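PDB 3LIU: putative cell adhesion protein from Parabacteroides distasonis, which is a putative fimbrillin of the FimA/Mfa1 family that probably serves as a pilus subunit in cell adhesion. Local coordinates for residues G234-Y238 with G290-E296. Numbering follows the deposited sequence.
Sequences GYLDY and GEVKSGE
Tyr238 and Tyr235 each reach across to the 290-296 loop through a phenol oxygen, one in a buried setting and one near solvent. At the buried end, Tyr238 packs against Phe227 and against Ser207 and Lys209 of strand 193-213, and its OH donates a hydrogen bond to Glu291 O at 2.8 Å. The donor lies in the carbonyl plane, on a lone pair, and Glu291 O itself sits at the ring edge. The Glu291 carboxylate turns instead to a salt bridge with Lys209. A phenylalanine in place of Tyr238 would probably leave Glu291 O without this donor and the loop without its buried tie. The other end is looser: Lys293 is exposed, Tyr235 and Glu296 partly so. With CG anti to the carbonyl carbon (chi1 -72°), Tyr235 points its hydroxyl at the backbone of Lys293, whose N donates to Tyr235 OH over 3.0 Å, nearly straight at 167°. Glu296 OE1 accepts from the same hydroxyl at the ring edge, the carboxylate plane tilted 43° from the ring, but the modelled 2.4 Å between Tyr235 OH and Glu296 OE1 is doubtful as a length. Val292 CB lies 3.6 Å from Tyr235 OH; the lysine chain bends only farther out, and its end leads away. The geometry is that of an irregular loop between strands 282-284 and 308-319, carrying a type II beta turn from Lys293 to Glu296, tied to the 3-10 segment 235-237 that leads into strand 238-240 of this probable fimbrillin.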
ATOM      1  N   GLY A 234      13.935 -10.915   0.534  1.00 14.71           N
ATOM      2  CA  GLY A 234      13.561 -12.195   1.074  1.00 15.41           C
ATOM      3  C   GLY A 234      12.647 -12.071   2.246  1.00 12.86           C
ATOM      4  O   GLY A 234      11.946 -11.066   2.402  1.00 10.01           O
ATOM      5  N   TYR A 235      12.649 -13.099   3.092  1.00 13.14           N
ATOM      6  CA  TYR A 235      11.695 -13.173   4.165  1.00 11.43           C
ATOM      7  C   TYR A 235      11.738 -11.956   5.127  1.00 12.60           C
ATOM      8  O   TYR A 235      10.704 -11.522   5.625  1.00 11.32           O
ATOM      9  CB  TYR A 235      11.832 -14.480   4.947  1.00 12.02           C
ATOM     10  CG  TYR A 235      11.338 -15.737   4.225  1.00 11.91           C
ATOM     11  CD1 TYR A 235      10.066 -15.792   3.628  1.00 13.45           C
ATOM     12  CD2 TYR A 235      12.100 -16.872   4.180  1.00 16.33           C
ATOM     13  CE1 TYR A 235       9.625 -16.933   2.964  1.00  7.78           C
ATOM     14  CE2 TYR A 235      11.640 -18.034   3.519  1.00 13.03           C
ATOM     15  CZ  TYR A 235      10.398 -18.042   2.923  1.00 12.60           C
ATOM     16  OH  TYR A 235       9.930 -19.143   2.277  1.00  9.18           O
ATOM     17  N   LEU A 236      12.914 -11.432   5.428  1.00 11.74           N
ATOM     18  CA  LEU A 236      12.993 -10.305   6.374  1.00 14.28           C
ATOM     19  C   LEU A 236      12.310  -9.035   5.785  1.00 14.09           C
ATOM     20  O   LEU A 236      11.984  -8.098   6.526  1.00 14.26           O
ATOM     21  CB  LEU A 236      14.444  -9.990   6.728  1.00 13.76           C
ATOM     22  CG  LEU A 236      15.192 -11.048   7.560  1.00 17.23           C
ATOM     23  CD1 LEU A 236      16.650 -10.678   7.592  1.00 11.46           C
ATOM     24  CD2 LEU A 236      14.649 -11.183   8.958  1.00 15.27           C
ATOM     25  N   ASP A 237      12.102  -9.040   4.464  1.00 11.54           N
ATOM     26  CA  ASP A 237      11.456  -7.938   3.719  1.00 12.29           C
ATOM     27  C   ASP A 237       9.951  -8.018   3.680  1.00 12.62           C
ATOM     28  O   ASP A 237       9.308  -7.051   3.293  1.00 13.12           O
ATOM     29  CB  ASP A 237      12.000  -7.882   2.299  1.00 14.72           C
ATOM     30  CG  ASP A 237      13.490  -7.543   2.269  1.00 15.19           C
ATOM     31  OD1 ASP A 237      13.810  -6.399   2.644  1.00 14.65           O
ATOM     32  OD2 ASP A 237      14.298  -8.395   1.857  1.00 13.60           O
ATOM     33  N   TYR A 238       9.403  -9.180   4.035  1.00 15.20           N
ATOM     34  CA  TYR A 238       8.026  -9.304   4.461  1.00 14.32           C
ATOM     35  C   TYR A 238       7.892  -8.780   5.899  1.00 13.25           C
ATOM     36  O   TYR A 238       8.754  -9.029   6.732  1.00 15.14           O
ATOM     37  CB  TYR A 238       7.537 -10.773   4.417  1.00 14.67           C
ATOM     38  CG  TYR A 238       7.236 -11.328   3.043  1.00 14.67           C
ATOM     39  CD1 TYR A 238       6.188 -10.815   2.288  1.00 11.14           C
ATOM     40  CD2 TYR A 238       7.946 -12.411   2.517  1.00 12.01           C
ATOM     41  CE1 TYR A 238       5.875 -11.328   1.073  1.00 13.10           C
ATOM     42  CE2 TYR A 238       7.636 -12.927   1.281  1.00 13.86           C
ATOM     43  CZ  TYR A 238       6.576 -12.363   0.563  1.00 12.10           C
ATOM     44  OH  TYR A 238       6.220 -12.815  -0.667  1.00 14.21           O
ATOM     45  N   GLY A 290       3.233 -12.946  -3.765  1.00 12.23           N
ATOM     46  CA  GLY A 290       3.348 -13.762  -2.544  1.00 14.19           C
ATOM     47  C   GLY A 290       4.463 -14.800  -2.595  1.00 12.12           C
ATOM     48  O   GLY A 290       4.275 -15.920  -2.170  1.00 10.70           O
ATOM     49  N   GLU A 291       5.625 -14.430  -3.122  1.00 12.81           N
ATOM     50  CA  GLU A 291       6.696 -15.429  -3.311  1.00 10.60           C
ATOM     51  C   GLU A 291       7.210 -16.015  -2.005  1.00 11.65           C
ATOM     52  O   GLU A 291       7.326 -15.316  -0.994  1.00 10.82           O
ATOM     53  CB  GLU A 291       7.880 -14.877  -4.104  1.00 11.26           C
ATOM     54  CG  GLU A 291       7.545 -14.319  -5.457  1.00 12.23           C
ATOM     55  CD  GLU A 291       7.339 -12.793  -5.386  1.00 16.25           C
ATOM     56  OE1 GLU A 291       6.687 -12.322  -4.438  1.00 13.59           O
ATOM     57  OE2 GLU A 291       7.891 -12.080  -6.244  1.00 14.52           O
ATOM     58  N   VAL A 292       7.494 -17.321  -2.035  1.00  9.76           N
ATOM     59  CA  VAL A 292       8.258 -17.981  -0.969  1.00  9.80           C
ATOM     60  C   VAL A 292       9.591 -18.461  -1.548  1.00 12.42           C
ATOM     61  O   VAL A 292       9.805 -18.504  -2.771  1.00 12.87           O
ATOM     62  CB  VAL A 292       7.472 -19.119  -0.296  1.00 12.20           C
ATOM     63  CG1 VAL A 292       6.176 -18.558   0.367  1.00  7.74           C
ATOM     64  CG2 VAL A 292       7.201 -20.285  -1.324  1.00  9.81           C
ATOM     65  N   LYS A 293      10.509 -18.811  -0.674  1.00 16.94           N
ATOM     66  CA  LYS A 293      11.829 -19.259  -1.118  1.00 16.07           C
ATOM     67  C   LYS A 293      11.697 -20.585  -1.833  1.00 15.98           C
ATOM     68  O   LYS A 293      10.847 -21.379  -1.479  1.00 13.79           O
ATOM     69  CB  LYS A 293      12.692 -19.453   0.113  1.00 17.92           C
ATOM     70  CG  LYS A 293      14.102 -19.892  -0.141  1.00 28.60           C
ATOM     71  CD  LYS A 293      14.720 -20.414   1.165  1.00 39.33           C
ATOM     72  CE  LYS A 293      15.525 -19.347   1.838  1.00 45.89           C
ATOM     73  NZ  LYS A 293      16.898 -19.300   1.265  1.00 47.54           N
ATOM     74  N   SER A 294      12.522 -20.848  -2.841  1.00 15.75           N
ATOM     75  CA  SER A 294      12.437 -22.128  -3.539  1.00 19.28           C
ATOM     76  C   SER A 294      12.804 -23.258  -2.561  1.00 18.78           C
ATOM     77  O   SER A 294      13.679 -23.102  -1.700  1.00 18.27           O
ATOM     78  CB  SER A 294      13.377 -22.155  -4.736  1.00 19.96           C
ATOM     79  OG  SER A 294      14.693 -22.148  -4.236  1.00 33.99           O
ATOM     80  N   GLY A 295      12.114 -24.376  -2.673  1.00 15.37           N
ATOM     81  CA  GLY A 295      12.410 -25.504  -1.822  1.00 19.96           C
ATOM     82  C   GLY A 295      11.771 -25.528  -0.456  1.00 21.16           C
ATOM     83  O   GLY A 295      12.159 -26.325   0.403  1.00 20.71           O
ATOM     84  N   GLU A 296      10.776 -24.677  -0.243  1.00 21.41           N
ATOM     85  CA  GLU A 296      10.090 -24.628   1.066  1.00 22.61           C
ATOM     86  C   GLU A 296       9.131 -25.846   1.097  1.00 21.80           C
ATOM     87  O   GLU A 296       8.624 -26.230   0.054  1.00 22.54           O
ATOM     88  CB  GLU A 296       9.382 -23.258   1.159  1.00 22.67           C
ATOM     89  CG  GLU A 296       9.210 -22.656   2.503  1.00 28.93           C
ATOM     90  CD  GLU A 296      10.498 -22.259   3.197  1.00 25.90           C
ATOM     91  OE1 GLU A 296      11.033 -21.131   3.008  1.00 21.32           O
ATOM     92  OE2 GLU A 296      10.947 -23.085   3.990  1.00 32.38           O
TER